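Local coordinates for protein cystathionine beta-lyases/cystathionine gamma-synthases (Corynebacterium glutamicum, PDB 5X5H) that probably makes L,L-cystathionine from O-succinyl-L-homoserine and L-cysteine, using pyridoxal 5'-phosphate as cofactor, in methionine biosynthesis, at residues 92-97 against 121-126; 157-162 against 296-301; 307-312 against 357-362. All coordinates share one frame; numbering follows the deposited sequence.

Interaction 1: 92-97 against 121-126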
loop_
_atom_site.group_PDB
_atom_site.type_symbol
_atom_site.label_atom_id
_atom_site.label_comp_id
_atom_site.label_asym_id
_atom_site.label_seq_id
_atom_site.Cartn_x
_atom_site.Cartn_y
_atom_site.Cartn_z
ATOM N N ILE A 92 -7.508 -8.476 30.211
ATOM C CA ILE A 92 -7.268 -7.398 31.179
ATOM C C ILE A 92 -8.283 -7.501 32.343
ATOM O O ILE A 92 -7.944 -7.429 33.513
ATOM C CB ILE A 92 -7.367 -6.044 30.517
ATOM C CG1 ILE A 92 -6.154 -5.885 29.600
ATOM C CG2 ILE A 92 -7.422 -4.905 31.533
ATOM C CD1 ILE A 92 -6.308 -4.747 28.648
ATOM N N ILE A 93 -9.555 -7.694 32.003
ATOM C CA ILE A 93 -10.635 -7.575 32.977
ATOM C C ILE A 93 -10.771 -8.871 33.755
ATOM O O ILE A 93 -11.169 -8.776 34.956
ATOM C CB ILE A 93 -11.913 -7.182 32.265
ATOM C CG1 ILE A 93 -11.795 -5.760 31.751
ATOM C CG2 ILE A 93 -13.142 -7.209 33.246
ATOM C CD1 ILE A 93 -12.907 -5.253 30.907
ATOM N N LEU A 94 -10.524 -10.002 33.179
ATOM C CA LEU A 94 -10.818 -11.314 33.792
ATOM C C LEU A 94 -9.488 -11.995 34.140
ATOM O O LEU A 94 -8.411 -11.781 33.496
ATOM C CB LEU A 94 -11.489 -12.189 32.777
ATOM C CG LEU A 94 -12.823 -11.664 32.233
ATOM C CD1 LEU A 94 -13.286 -12.406 31.046
ATOM C CD2 LEU A 94 -13.949 -11.640 33.266
ATOM N N LYS A 95 -9.583 -12.883 35.124
ATOM C CA LYS A 95 -8.612 -13.904 35.491
ATOM C C LYS A 95 -9.290 -15.193 35.849
ATOM O O LYS A 95 -10.536 -15.171 35.991
ATOM C CB LYS A 95 -7.781 -13.365 36.730
ATOM C CG LYS A 95 -6.975 -12.114 36.458
ATOM C CD LYS A 95 -5.884 -12.352 35.391
ATOM C CE LYS A 95 -5.213 -11.025 34.950
ATOM N NZ LYS A 95 -6.159 -10.068 34.324
ATOM N N PRO A 96 -8.561 -16.303 35.984
ATOM C CA PRO A 96 -9.224 -17.548 36.482
ATOM C C PRO A 96 -10.042 -17.287 37.752
ATOM O O PRO A 96 -9.672 -16.494 38.608
ATOM C CB PRO A 96 -8.056 -18.465 36.762
ATOM C CG PRO A 96 -6.967 -17.956 35.750
ATOM C CD PRO A 96 -7.082 -16.521 35.873
ATOM N N GLY A 97 -11.240 -17.883 37.695
ATOM C CA GLY A 97 -12.164 -17.705 38.800
ATOM C C GLY A 97 -13.169 -16.585 38.653
ATOM O O GLY A 97 -14.044 -16.391 39.529
ATOM N N TRP A 121 -9.634 -21.764 30.525
ATOM C CA TRP A 121 -8.660 -20.983 31.366
ATOM C C TRP A 121 -9.281 -20.560 32.731
ATOM O O TRP A 121 -8.813 -19.637 33.361
ATOM C CB TRP A 121 -8.152 -19.788 30.516
ATOM C CG TRP A 121 -7.197 -20.229 29.463
ATOM C CD1 TRP A 121 -7.512 -20.654 28.208
ATOM C CD2 TRP A 121 -5.823 -20.491 29.637
ATOM N NE1 TRP A 121 -6.409 -21.107 27.545
ATOM C CE2 TRP A 121 -5.329 -20.988 28.396
ATOM C CE3 TRP A 121 -4.906 -20.244 30.681
ATOM C CZ2 TRP A 121 -3.988 -21.299 28.191
ATOM C CZ3 TRP A 121 -3.524 -20.556 30.442
ATOM C CH2 TRP A 121 -3.120 -21.108 29.257
ATOM N N GLY A 122 -10.420 -21.141 33.120
ATOM C CA GLY A 122 -10.970 -20.890 34.431
ATOM C C GLY A 122 -11.997 -19.812 34.585
ATOM O O GLY A 122 -12.367 -19.455 35.705
ATOM N N VAL A 123 -12.480 -19.208 33.475
ATOM C CA VAL A 123 -13.480 -18.230 33.509
ATOM C C VAL A 123 -14.894 -18.905 33.393
ATOM O O VAL A 123 -15.053 -19.799 32.605
ATOM C CB VAL A 123 -13.294 -17.196 32.356
ATOM C CG1 VAL A 123 -14.400 -16.166 32.366
ATOM C CG2 VAL A 123 -11.914 -16.536 32.481
ATOM N N GLU A 124 -15.826 -18.393 34.158
ATOM C CA GLU A 124 -17.212 -18.811 34.155
ATOM C C GLU A 124 -18.032 -17.767 33.413
ATOM O O GLU A 124 -17.703 -16.531 33.369
ATOM C CB GLU A 124 -17.719 -18.806 35.626
ATOM C CG GLU A 124 -17.007 -19.552 36.668
ATOM C CD GLU A 124 -17.485 -19.263 38.140
ATOM O OE1 GLU A 124 -18.295 -18.391 38.511
ATOM O OE2 GLU A 124 -16.969 -20.015 38.998
ATOM N N TYR A 125 -19.174 -18.165 32.863
ATOM C CA TYR A 125 -20.111 -17.222 32.350
ATOM C C TYR A 125 -21.574 -17.628 32.520
ATOM O O TYR A 125 -21.872 -18.828 32.707
ATOM C CB TYR A 125 -19.813 -16.943 30.899
ATOM C CG TYR A 125 -20.175 -18.089 29.913
ATOM C CD1 TYR A 125 -19.341 -19.155 29.691
ATOM C CD2 TYR A 125 -21.347 -18.051 29.224
ATOM C CE1 TYR A 125 -19.672 -20.188 28.785
ATOM C CE2 TYR A 125 -21.650 -19.053 28.313
ATOM C CZ TYR A 125 -20.834 -20.105 28.135
ATOM O OH TYR A 125 -21.141 -21.061 27.242
ATOM N N THR A 126 -22.428 -16.627 32.344
ATOM C CA THR A 126 -23.893 -16.846 32.335
ATOM C C THR A 126 -24.445 -16.039 31.139
ATOM O O THR A 126 -24.134 -14.881 30.979
ATOM C CB THR A 126 -24.521 -16.373 33.623
ATOM O OG1 THR A 126 -23.994 -17.168 34.670
ATOM C CG2 THR A 126 -26.066 -16.558 33.672
#
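With Leu94 CG anti to its own carbonyl carbon (chi1 -61°) and Val123 CG1 anti to its backbone N (chi1 178°), the two side chains cross at about a right angle and meet methyl to methyl, Leu94 CD1 lying 4.1 Å from Val123 CG1. The other branch, Val123 CG2, rests 4.0 Å from Lys95 O. Both residues also pack on Ile100 of strand 99-103, which places the contact at the border of the seven-stranded sheet of the PLP-binding domain, where 124-128 is the outermost strand in this chain. Two helix exits come together here. Leu94 is the first residue past helix 82-93, whereas Gly122, with its positive phi, is the C-prime residue of the Schellman motif that ends helix 108-118. Gly97 N donates to Gly122 O at 2.8 Å, a nearly straight bond (165°). Beside it, Pro96 CG sits 3.5 Å from Trp121 O. Trp121 of the second subunit packs on Lys95 and Val123. One backbone hydrogen bond is thus the only polar tie between the segments; the other near pairs set carbon against carbon or carbonyl oxygen, and Trp121 O, buried without a polar partner, probably carries some energetic cost.

Interaction 2: 157-162 against 296-301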
loop_
_atom_site.group_PDB
_atom_site.type_symbol
_atom_site.label_atom_id
_atom_site.label_comp_id
_atom_site.label_asym_id
_atom_site.label_seq_id
_atom_site.Cartn_x
_atom_site.Cartn_y
_atom_site.Cartn_z
ATOM N N LEU A 157 -30.673 -7.675 16.135
ATOM C CA LEU A 157 -30.873 -6.282 16.431
ATOM C C LEU A 157 -31.634 -6.024 17.697
ATOM O O LEU A 157 -32.297 -5.018 17.865
ATOM C CB LEU A 157 -31.430 -5.518 15.233
ATOM C CG LEU A 157 -30.720 -5.829 13.936
ATOM C CD1 LEU A 157 -31.337 -5.213 12.727
ATOM C CD2 LEU A 157 -29.230 -5.379 13.885
ATOM N N GLY A 158 -31.387 -6.899 18.690
ATOM C CA GLY A 158 -31.919 -6.660 20.014
ATOM C C GLY A 158 -31.333 -5.468 20.698
ATOM O O GLY A 158 -30.125 -5.131 20.460
ATOM N N ILE A 159 -32.044 -4.772 21.547
ATOM C CA ILE A 159 -31.647 -3.534 22.121
ATOM C C ILE A 159 -31.493 -3.604 23.644
ATOM O O ILE A 159 -32.419 -4.135 24.324
ATOM C CB ILE A 159 -32.634 -2.373 21.809
ATOM C CG1 ILE A 159 -32.902 -2.254 20.315
ATOM C CG2 ILE A 159 -32.309 -1.050 22.501
ATOM C CD1 ILE A 159 -31.623 -1.873 19.532
ATOM N N THR A 160 -30.418 -3.137 24.206
ATOM C CA THR A 160 -30.202 -3.082 25.634
ATOM C C THR A 160 -30.157 -1.685 26.075
ATOM O O THR A 160 -29.476 -0.827 25.442
ATOM C CB THR A 160 -28.845 -3.742 25.952
ATOM O OG1 THR A 160 -28.927 -5.126 25.661
ATOM C CG2 THR A 160 -28.468 -3.662 27.424
ATOM N N ASP A 161 -30.733 -1.344 27.246
ATOM C CA ASP A 161 -30.704 -0.051 27.824
ATOM C C ASP A 161 -29.372 0.141 28.538
ATOM O O ASP A 161 -29.143 -0.359 29.641
ATOM C CB ASP A 161 -31.893 0.093 28.830
ATOM C CG ASP A 161 -32.053 1.462 29.361
ATOM O OD1 ASP A 161 -31.107 2.244 29.552
ATOM O OD2 ASP A 161 -33.280 1.791 29.733
ATOM N N ILE A 162 -28.458 0.841 27.818
ATOM C CA ILE A 162 -27.067 0.920 28.329
ATOM C C ILE A 162 -27.007 1.587 29.729
ATOM O O ILE A 162 -26.301 1.082 30.604
ATOM C CB ILE A 162 -26.181 1.673 27.319
ATOM C CG1 ILE A 162 -26.062 0.890 26.025
ATOM C CG2 ILE A 162 -24.768 1.856 27.877
ATOM C CD1 ILE A 162 -25.606 1.700 24.827
ATOM N N ALA A 296 -34.575 4.623 20.537
ATOM C CA ALA A 296 -34.786 5.983 20.123
ATOM C C ALA A 296 -34.189 6.922 21.160
ATOM O O ALA A 296 -33.836 7.991 20.747
ATOM C CB ALA A 296 -36.303 6.170 19.979
ATOM N N LYS A 297 -34.047 6.525 22.415
ATOM C CA LYS A 297 -33.394 7.393 23.412
ATOM C C LYS A 297 -31.900 7.400 23.309
ATOM O O LYS A 297 -31.303 8.442 23.542
ATOM C CB LYS A 297 -33.847 7.184 24.848
ATOM C CG LYS A 297 -33.681 5.851 25.466
ATOM C CD LYS A 297 -34.031 5.909 26.974
ATOM C CE LYS A 297 -33.438 4.733 27.725
ATOM N NZ LYS A 297 -34.320 4.261 28.844
ATOM N N GLN A 298 -31.293 6.288 22.918
ATOM C CA GLN A 298 -29.844 6.185 23.041
ATOM C C GLN A 298 -29.179 6.196 21.661
ATOM O O GLN A 298 -27.923 6.287 21.644
ATOM C CB GLN A 298 -29.446 4.965 23.840
ATOM C CG GLN A 298 -29.704 3.639 23.294
ATOM C CD GLN A 298 -29.441 2.456 24.239
ATOM O OE1 GLN A 298 -29.332 2.603 25.491
ATOM N NE2 GLN A 298 -29.417 1.292 23.659
ATOM N N MET A 299 -29.895 6.112 20.534
ATOM C CA MET A 299 -29.321 6.076 19.204
ATOM C C MET A 299 -29.802 7.314 18.427
ATOM O O MET A 299 -31.034 7.661 18.459
ATOM C CB MET A 299 -29.743 4.881 18.441
ATOM C CG MET A 299 -29.402 3.518 19.075
ATOM S SD MET A 299 -29.869 2.079 18.135
ATOM C CE MET A 299 -28.686 2.232 16.749
ATOM N N LYS A 300 -28.924 7.988 17.655
ATOM C CA LYS A 300 -29.284 9.094 16.853
ATOM C C LYS A 300 -30.161 8.708 15.684
ATOM O O LYS A 300 -31.089 9.457 15.309
ATOM C CB LYS A 300 -28.016 9.769 16.293
ATOM C CG LYS A 300 -28.179 10.990 15.406
ATOM C CD LYS A 300 -26.875 11.522 14.789
ATOM C CE LYS A 300 -27.171 12.939 14.294
ATOM N NZ LYS A 300 -26.009 13.385 13.493
ATOM N N ARG A 301 -29.872 7.546 15.102
ATOM C CA ARG A 301 -30.645 6.940 14.041
ATOM C C ARG A 301 -30.565 5.435 14.303
ATOM O O ARG A 301 -29.863 4.984 15.149
ATOM C CB ARG A 301 -30.170 7.290 12.632
ATOM C CG ARG A 301 -30.123 8.811 12.476
ATOM C CD ARG A 301 -30.002 9.312 11.095
ATOM N NE ARG A 301 -31.122 8.841 10.258
ATOM C CZ ARG A 301 -31.081 8.880 8.971
ATOM N NH1 ARG A 301 -30.066 9.372 8.324
ATOM N NH2 ARG A 301 -32.102 8.400 8.306
HETATM O O HOH W 1 -29.658 3.896 27.922
HETATM O O HOH W 2 -32.265 4.250 31.242
#
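Gln298 extends its side chain across Ile162 and slides past Ile159 in the opposite direction, its OE1 3.7 Å from Ile162 CG1 and its NE2 3.9 Å from Ile159 CG2. Asp161 is the N-cap of helix 162-167, its OD1 accepting the backbone N-H of Ala164. Across from it, helix 292-298 ends at Gln298, so the contact ties a loop that follows strand 144-150, an inner strand of the large sheet, to the end of a helix after which the chain goes on to strand 305-310 of the smaller sheet. Gln298 CG lies between the backbone N and the carbonyl carbon (chi1 67°), and the chain, extended beyond it, carries the carboxamide to the loop, whose backbone it reads with both of its ends. Its NE2 donates to Thr160 O at 2.8 Å, with that oxygen close to the amide plane, and its OE1 takes the N-H of Ile162 at 3.0 Å on an in-plane lone pair. Because one neighbour accepts and the other donates, the pair fixes which way round the amide sits.

Lys297, at the more exposed side, adds a salt bridge: its NZ meets Asp161 OD2 at 2.8 Å from above the carboxylate plane. The capping duty thus falls to OD1 and the ion pair to OD2, an arrangement that probably helps keep the aspartate charged. Two waters extend the network. Water 1 donates to both Asp161 OD1 and Gln298 OE1, while water 2 accepts from Lys297 NZ at 3.2 Å and donates to Asp161 OD1 at 2.9 Å.

Interaction 3: 307-312 against 357-362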
loop_
_atom_site.group_PDB
_atom_site.type_symbol
_atom_site.label_atom_id
_atom_site.label_comp_id
_atom_site.label_asym_id
_atom_site.label_seq_id
_atom_site.Cartn_x
_atom_site.Cartn_y
_atom_site.Cartn_z
ATOM N N SER A 307 -32.620 -7.394 9.710
ATOM C CA SER A 307 -32.819 -8.828 9.593
ATOM C C SER A 307 -34.269 -9.145 9.299
ATOM O O SER A 307 -35.128 -8.349 9.649
ATOM C CB SER A 307 -32.319 -9.570 10.821
ATOM O OG SER A 307 -30.854 -9.579 10.804
ATOM N N VAL A 308 -34.462 -10.228 8.641
ATOM C CA VAL A 308 -35.800 -10.579 8.068
ATOM C C VAL A 308 -35.991 -12.058 8.344
ATOM O O VAL A 308 -35.147 -12.846 8.013
ATOM C CB VAL A 308 -35.798 -10.324 6.607
ATOM C CG1 VAL A 308 -37.193 -10.551 6.008
ATOM C CG2 VAL A 308 -35.326 -8.895 6.273
ATOM N N ARG A 309 -37.190 -12.394 8.829
ATOM C CA ARG A 309 -37.597 -13.799 8.959
ATOM C C ARG A 309 -38.658 -14.097 7.950
ATOM O O ARG A 309 -39.629 -13.358 7.869
ATOM C CB ARG A 309 -38.064 -14.086 10.362
ATOM C CG ARG A 309 -37.027 -13.900 11.465
ATOM C CD ARG A 309 -37.334 -14.309 12.884
ATOM N NE ARG A 309 -37.626 -15.735 12.882
ATOM C CZ ARG A 309 -38.152 -16.405 13.885
ATOM N NH1 ARG A 309 -38.273 -15.839 15.041
ATOM N NH2 ARG A 309 -38.420 -17.686 13.666
ATOM N N PHE A 310 -38.495 -15.173 7.165
ATOM C CA PHE A 310 -39.304 -15.541 6.064
ATOM C C PHE A 310 -40.432 -16.569 6.456
ATOM O O PHE A 310 -40.151 -17.535 7.128
ATOM C CB PHE A 310 -38.464 -16.124 4.977
ATOM C CG PHE A 310 -37.692 -15.077 4.226
ATOM C CD1 PHE A 310 -36.488 -14.627 4.656
ATOM C CD2 PHE A 310 -38.238 -14.495 3.116
ATOM C CE1 PHE A 310 -35.837 -13.545 4.016
ATOM C CE2 PHE A 310 -37.553 -13.460 2.442
ATOM C CZ PHE A 310 -36.297 -13.029 2.881
ATOM N N ALA A 311 -41.616 -16.230 5.997
ATOM C CA ALA A 311 -42.797 -17.101 6.264
ATOM C C ALA A 311 -42.568 -18.473 5.715
ATOM O O ALA A 311 -43.031 -19.465 6.320
ATOM C CB ALA A 311 -43.991 -16.430 5.603
ATOM N N GLY A 312 -41.855 -18.606 4.629
ATOM C CA GLY A 312 -41.562 -19.940 4.042
ATOM C C GLY A 312 -40.388 -20.669 4.586
ATOM O O GLY A 312 -39.898 -21.659 3.986
ATOM N N GLU A 357 -28.382 -19.430 19.351
ATOM C CA GLU A 357 -28.539 -20.009 18.048
ATOM C C GLU A 357 -29.609 -19.248 17.312
ATOM O O GLU A 357 -30.657 -18.919 17.912
ATOM C CB GLU A 357 -28.926 -21.505 18.177
ATOM C CG GLU A 357 -29.266 -22.158 16.859
ATOM C CD GLU A 357 -29.568 -23.669 16.861
ATOM O OE1 GLU A 357 -29.148 -24.443 17.761
ATOM O OE2 GLU A 357 -30.250 -24.029 15.883
ATOM N N VAL A 358 -29.383 -18.983 16.039
ATOM C CA VAL A 358 -30.236 -18.048 15.253
ATOM C C VAL A 358 -31.252 -18.831 14.448
ATOM O O VAL A 358 -30.900 -19.827 13.879
ATOM C CB VAL A 358 -29.283 -17.328 14.248
ATOM C CG1 VAL A 358 -30.104 -16.324 13.403
ATOM C CG2 VAL A 358 -28.255 -16.549 15.035
ATOM N N PRO A 359 -32.506 -18.377 14.360
ATOM C CA PRO A 359 -33.502 -19.034 13.518
ATOM C C PRO A 359 -33.082 -19.299 12.088
ATOM O O PRO A 359 -32.472 -18.421 11.383
ATOM C CB PRO A 359 -34.695 -18.144 13.512
ATOM C CG PRO A 359 -34.393 -17.135 14.530
ATOM C CD PRO A 359 -33.052 -17.229 15.047
ATOM N N ARG A 360 -33.367 -20.463 11.563
ATOM C CA ARG A 360 -32.999 -20.794 10.214
ATOM C C ARG A 360 -33.779 -20.102 9.113
ATOM O O ARG A 360 -33.426 -20.138 7.918
ATOM C CB ARG A 360 -33.107 -22.339 10.036
ATOM C CG ARG A 360 -32.085 -23.088 10.913
ATOM C CD ARG A 360 -32.146 -24.566 10.491
ATOM N NE ARG A 360 -33.315 -25.015 11.203
ATOM C CZ ARG A 360 -34.523 -25.379 10.765
ATOM N NH1 ARG A 360 -35.423 -25.704 11.709
ATOM N NH2 ARG A 360 -34.891 -25.388 9.484
ATOM N N ASP A 361 -34.864 -19.391 9.490
ATOM C CA ASP A 361 -35.604 -18.661 8.563
ATOM C C ASP A 361 -35.145 -17.167 8.412
ATOM O O ASP A 361 -35.823 -16.424 7.718
ATOM C CB ASP A 361 -37.112 -18.644 8.969
ATOM C CG ASP A 361 -37.415 -18.022 10.221
ATOM O OD1 ASP A 361 -36.639 -17.320 10.828
ATOM O OD2 ASP A 361 -38.612 -18.221 10.815
ATOM N N LEU A 362 -34.007 -16.865 9.044
ATOM C CA LEU A 362 -33.523 -15.466 9.232
ATOM C C LEU A 362 -32.417 -15.130 8.233
ATOM O O LEU A 362 -31.496 -15.916 8.040
ATOM C CB LEU A 362 -33.125 -15.183 10.627
ATOM C CG LEU A 362 -32.787 -13.711 10.968
ATOM C CD1 LEU A 362 -33.037 -13.373 12.353
ATOM C CD2 LEU A 362 -31.276 -13.469 10.646
#
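Asp361 OD1 is gripped by two nitrogens of Arg309: NE donates at 2.8 Å to the syn lone pair, and NH2 adds a weak bond at 3.4 Å. The same NH2 reaches Asp361 OD2 at 2.9 Å, which makes this a side-on, bidentate salt bridge, although the guanidinium and carboxylate planes are 47° apart and the fit is twisted. The setting is an antiparallel pairing in the five-stranded sheet of the smaller domain, where Arg309 and Leu362 form a non-hydrogen-bonded pair between strands 305-310 and 362-366. A type I turn from Pro359 to Leu362 leads into the second strand and brings Asp361 up to the arginine. Asp361 CG lies between its backbone N and carbonyl carbon (chi1 62°), the crowded position, which aims the carboxylate at the guanidinium. Over one face of that guanidinium lies Pro359, its CB 3.8 Å from Arg309 NH2.

On the same side of the sheet, Leu362 CD1 packs against the aliphatic CG of Arg309, and Leu362 CD2 approaches Ser307, whose hydroxyl is hydrogen-bonded to Pro155 O. The backbone of Asp361 works as well: its O accepts the N-H of Phe310 at 3.0 Å and lies at the edge of the phenyl ring, near its plane. Two CA-H...O contacts accompany the pairing: Arg309 CA stands 3.4 Å from Asp361 O, and Leu362 CA 3.3 Å from Val308 O.

Of the three contacts, interaction 1 lies at the edge of the large sheet and at the subunit interface, interaction 2 joins a loop of the large domain to helix 292-298, and interaction 3 lies within the smaller sheet. The centre of interaction 1 is about 28 Å from that of interaction 2 and about 33 Å from that of interaction 3. Interactions 2 and 3, with centres about 22 Å apart, do touch: Leu157 CD1 packs 3.9 Å from Ser307 N. Both approach the cofactor without forming its pocket, since the side chains of Thr160 and Ser307 lie about 12 Å and 11 Å from a bound PLP. Ser307 is also about 7 Å, side chain to side chain, from the PLP-binding Asn154.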